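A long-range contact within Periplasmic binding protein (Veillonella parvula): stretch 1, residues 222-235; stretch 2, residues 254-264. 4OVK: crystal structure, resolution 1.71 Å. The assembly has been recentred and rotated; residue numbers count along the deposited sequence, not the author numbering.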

# COMPACT_ATOMS: atom_id res chain seq x y z
N SER A 222 17.01 1.55 19.95
CA SER A 222 16.84 1.70 21.40
C SER A 222 15.91 2.87 21.74
O SER A 222 15.81 3.84 20.98
CB SER A 222 18.20 1.93 22.07
OG SER A 222 18.71 3.22 21.75
N MSE A 223 15.27 2.79 22.90
CA MSE A 223 14.46 3.91 23.40
C MSE A 223 15.35 5.12 23.60
O MSE A 223 14.91 6.25 23.41
CB MSE A 223 13.76 3.52 24.70
CG MSE A 223 12.77 4.58 25.21
SE MSE A 223 11.17 4.64 24.06
CE MSE A 223 10.99 6.59 23.90
N GLU A 224 16.61 4.90 23.96
CA GLU A 224 17.55 6.00 24.15
C GLU A 224 17.80 6.78 22.84
O GLU A 224 17.82 8.01 22.85
CB GLU A 224 18.87 5.50 24.76
CG GLU A 224 19.82 6.61 25.18
CD GLU A 224 20.97 6.80 24.21
OE1 GLU A 224 21.98 6.07 24.33
OE2 GLU A 224 20.88 7.69 23.33
N GLU A 225 17.96 6.06 21.73
CA GLU A 225 18.11 6.70 20.41
C GLU A 225 16.91 7.58 20.08
O GLU A 225 17.06 8.71 19.61
CB GLU A 225 18.27 5.64 19.30
CG GLU A 225 19.65 5.03 19.19
CD GLU A 225 19.69 3.82 18.27
OE1 GLU A 225 20.06 4.00 17.09
OE2 GLU A 225 19.34 2.70 18.72
N ILE A 226 15.71 7.05 20.32
CA ILE A 226 14.47 7.78 20.02
C ILE A 226 14.34 9.03 20.90
O ILE A 226 13.91 10.08 20.43
CB ILE A 226 13.23 6.85 20.14
CG1 ILE A 226 13.28 5.76 19.05
CG2 ILE A 226 11.93 7.64 20.05
CD1 ILE A 226 12.25 4.67 19.21
N MSE A 227 14.73 8.92 22.17
CA MSE A 227 14.72 10.07 23.08
C MSE A 227 15.66 11.14 22.57
O MSE A 227 15.32 12.33 22.57
CB MSE A 227 15.08 9.63 24.50
CG MSE A 227 13.95 8.79 25.12
SE MSE A 227 14.53 7.99 26.83
CE MSE A 227 14.54 9.63 27.92
N THR A 228 16.82 10.73 22.08
CA THR A 228 17.80 11.65 21.51
C THR A 228 17.26 12.37 20.25
O THR A 228 17.37 13.60 20.14
CB THR A 228 19.12 10.91 21.19
OG1 THR A 228 19.67 10.39 22.40
CG2 THR A 228 20.14 11.82 20.52
N TRP A 229 16.68 11.60 19.33
CA TRP A 229 16.08 12.17 18.12
C TRP A 229 15.00 13.19 18.49
O TRP A 229 14.95 14.28 17.93
CB TRP A 229 15.46 11.09 17.22
CG TRP A 229 16.43 10.08 16.67
CD1 TRP A 229 17.78 10.23 16.50
CD2 TRP A 229 16.12 8.76 16.21
NE1 TRP A 229 18.33 9.08 15.98
CE2 TRP A 229 17.33 8.17 15.79
CE3 TRP A 229 14.94 8.02 16.12
CZ2 TRP A 229 17.39 6.87 15.28
CZ3 TRP A 229 15.00 6.73 15.61
CH2 TRP A 229 16.22 6.17 15.20
N ASP A 230 14.15 12.81 19.45
CA ASP A 230 13.05 13.66 19.92
C ASP A 230 12.16 14.14 18.76
O ASP A 230 12.06 15.34 18.48
CB ASP A 230 13.61 14.86 20.72
CG ASP A 230 12.58 15.46 21.67
OD1 ASP A 230 11.48 14.89 21.82
OD2 ASP A 230 12.88 16.50 22.29
N PRO A 231 11.50 13.19 18.08
CA PRO A 231 10.69 13.56 16.92
C PRO A 231 9.52 14.48 17.28
O PRO A 231 8.98 14.40 18.40
CB PRO A 231 10.21 12.21 16.37
CG PRO A 231 10.25 11.29 17.54
CD PRO A 231 11.42 11.74 18.35
N ASP A 232 9.19 15.37 16.35
CA ASP A 232 8.03 16.27 16.44
C ASP A 232 6.71 15.57 16.09
O ASP A 232 5.64 15.95 16.60
CB ASP A 232 8.22 17.46 15.50
CG ASP A 232 9.49 18.26 15.79
OD1 ASP A 232 9.55 18.90 16.87
OD2 ASP A 232 10.42 18.24 14.95
N ILE A 233 6.79 14.58 15.21
CA ILE A 233 5.63 13.85 14.71
C ILE A 233 5.97 12.36 14.70
O ILE A 233 7.09 11.99 14.35
CB ILE A 233 5.26 14.30 13.27
CG1 ILE A 233 4.81 15.76 13.27
CG2 ILE A 233 4.16 13.43 12.67
CD1 ILE A 233 4.69 16.37 11.88
N ILE A 234 5.02 11.52 15.12
CA ILE A 234 5.19 10.06 15.07
C ILE A 234 4.02 9.50 14.28
O ILE A 234 2.87 9.84 14.56
CB ILE A 234 5.21 9.43 16.48
CG1 ILE A 234 6.43 9.92 17.29
CG2 ILE A 234 5.23 7.90 16.39
CD1 ILE A 234 6.34 9.62 18.78
N ILE A 235 4.31 8.70 13.26
CA ILE A 235 3.31 7.99 12.51
C ILE A 235 3.43 6.52 12.90
O ILE A 235 4.53 5.98 12.95
CB ILE A 235 3.50 8.17 10.99
CG1 ILE A 235 3.39 9.66 10.63
CG2 ILE A 235 2.52 7.32 10.21
CD1 ILE A 235 3.83 9.95 9.23
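Stretch 2 (254-264) GQNWSNIKAVK

Stretch 2 runs alongside stretch 1 in the same direction: Gln255 lies by Met223 (6.3 Å between their CA atoms), Ile260 by Asp230 (5.3 Å) and Ala262 by Asp232 (4.4 Å), so the two backbones draw together as far as Asp232 and Ala262. Residues 254-260 form an irregular loop, with a type I turn from Trp257 to Ile260, before a helix begins at Lys261.

Trp257 starts with its CA-to-CB bond pointing away, but chi1 of -70° and chi2 of 88° bring the indole back against stretch 1. The selenomethionine Met223 lies over one ring face, its CE 3.9 Å from the centroid of the six-membered ring and its SE 4.1 Å from that of the five-membered ring; a long, unbranched side chain can lie flat there. Ile226 CG2 and Ile234 CD1 each come within 3.7 Å of Trp257 CZ3.

Ile260 is the main bump. Its CD1 lies 3.6 Å from both Ile226 O and Met227 CA, against the middle of the first helix, while its CG2 packs 3.8 Å from Pro231 CD. The branched side chain thus fills the hollow between that helix and the loop that follows it. Asp230, with positive phi, makes the bend, and its OD1 accepts a hydrogen bond from Lys261 N (2.8 Å), occupying an amide that the start of the second helix leaves without a helical partner. Next, Ala262 N donates to Pro231 O (2.9 Å).

Where the backbones are closest, the small Ala262 fits: its CB points toward stretch 1, 3.3 Å from Asp232 O and 3.7 Å from Ile234 CG1. Lys261, more exposed, extends its aliphatic chain past the acids, with CD 3.5 Å from Asp232 OD1; its NZ stays 4.3 Å from Asp230 OD2, beyond a salt bridge.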

# COMPACT_ATOMS: atom_id res chain seq x y z
N GLY A 254 8.99 -1.21 29.19
CA GLY A 254 10.37 -0.81 28.91
C GLY A 254 10.55 0.48 28.13
O GLY A 254 11.66 0.83 27.73
N GLN A 255 9.46 1.21 27.90
CA GLN A 255 9.51 2.42 27.07
C GLN A 255 8.86 3.57 27.80
O GLN A 255 7.79 3.42 28.39
CB GLN A 255 8.80 2.19 25.72
CG GLN A 255 9.37 1.02 24.93
CD GLN A 255 8.50 0.63 23.75
OE1 GLN A 255 7.85 1.46 23.12
NE2 GLN A 255 8.50 -0.66 23.43
N ASN A 256 9.52 4.71 27.77
CA ASN A 256 9.00 5.93 28.34
C ASN A 256 8.97 6.98 27.23
O ASN A 256 9.99 7.56 26.86
CB ASN A 256 9.87 6.38 29.51
CG ASN A 256 9.30 7.59 30.24
OD1 ASN A 256 8.33 8.20 29.80
ND2 ASN A 256 9.92 7.94 31.35
N TRP A 257 7.77 7.20 26.71
CA TRP A 257 7.54 8.14 25.62
C TRP A 257 7.16 9.55 26.13
O TRP A 257 7.05 10.46 25.33
CB TRP A 257 6.42 7.59 24.72
CG TRP A 257 6.85 6.39 23.93
CD1 TRP A 257 6.78 5.09 24.33
CD2 TRP A 257 7.43 6.39 22.63
NE1 TRP A 257 7.29 4.27 23.35
CE2 TRP A 257 7.70 5.04 22.29
CE3 TRP A 257 7.75 7.39 21.71
CZ2 TRP A 257 8.27 4.67 21.07
CZ3 TRP A 257 8.33 7.02 20.49
CH2 TRP A 257 8.57 5.67 20.18
N SER A 258 7.01 9.72 27.44
CA SER A 258 6.34 10.92 28.00
C SER A 258 7.02 12.27 27.75
O SER A 258 6.36 13.30 27.76
CB SER A 258 6.09 10.75 29.51
OG SER A 258 7.30 10.75 30.24
N ASN A 259 8.33 12.25 27.52
CA ASN A 259 9.10 13.48 27.33
C ASN A 259 9.46 13.77 25.87
O ASN A 259 10.23 14.69 25.59
CB ASN A 259 10.37 13.40 28.18
CG ASN A 259 10.08 13.37 29.67
OD1 ASN A 259 9.24 14.13 30.17
ND2 ASN A 259 10.77 12.50 30.39
N ILE A 260 8.88 13.00 24.94
CA ILE A 260 9.13 13.20 23.51
C ILE A 260 8.20 14.30 23.00
O ILE A 260 7.01 14.31 23.33
CB ILE A 260 8.87 11.90 22.71
CG1 ILE A 260 9.80 10.77 23.19
CG2 ILE A 260 9.02 12.14 21.21
CD1 ILE A 260 11.20 10.84 22.65
N LYS A 261 8.74 15.22 22.19
CA LYS A 261 7.96 16.36 21.67
C LYS A 261 6.63 15.93 21.04
O LYS A 261 5.57 16.46 21.38
CB LYS A 261 8.78 17.18 20.66
CG LYS A 261 9.94 17.97 21.26
CD LYS A 261 10.84 18.53 20.15
CE LYS A 261 11.98 19.38 20.69
NZ LYS A 261 12.88 19.82 19.59
N ALA A 262 6.67 14.95 20.14
CA ALA A 262 5.45 14.44 19.50
C ALA A 262 4.40 13.98 20.51
O ALA A 262 3.21 14.11 20.26
CB ALA A 262 5.76 13.30 18.52
N VAL A 263 4.86 13.45 21.64
CA VAL A 263 3.96 12.93 22.66
C VAL A 263 3.38 14.07 23.49
O VAL A 263 2.17 14.11 23.74
CB VAL A 263 4.67 11.87 23.53
CG1 VAL A 263 3.74 11.35 24.62
CG2 VAL A 263 5.16 10.73 22.65
N LYS A 264 4.23 15.00 23.91
CA LYS A 264 3.80 16.15 24.70
C LYS A 264 2.83 17.06 23.93
O LYS A 264 1.93 17.65 24.53
CB LYS A 264 5.01 16.94 25.20
CG LYS A 264 5.87 16.16 26.18
CD LYS A 264 6.93 17.03 26.85
CE LYS A 264 8.06 17.36 25.89
NZ LYS A 264 8.97 18.39 26.47
O HOH W 1 13.84 17.24 17.59
O HOH W 2 11.29 16.99 24.59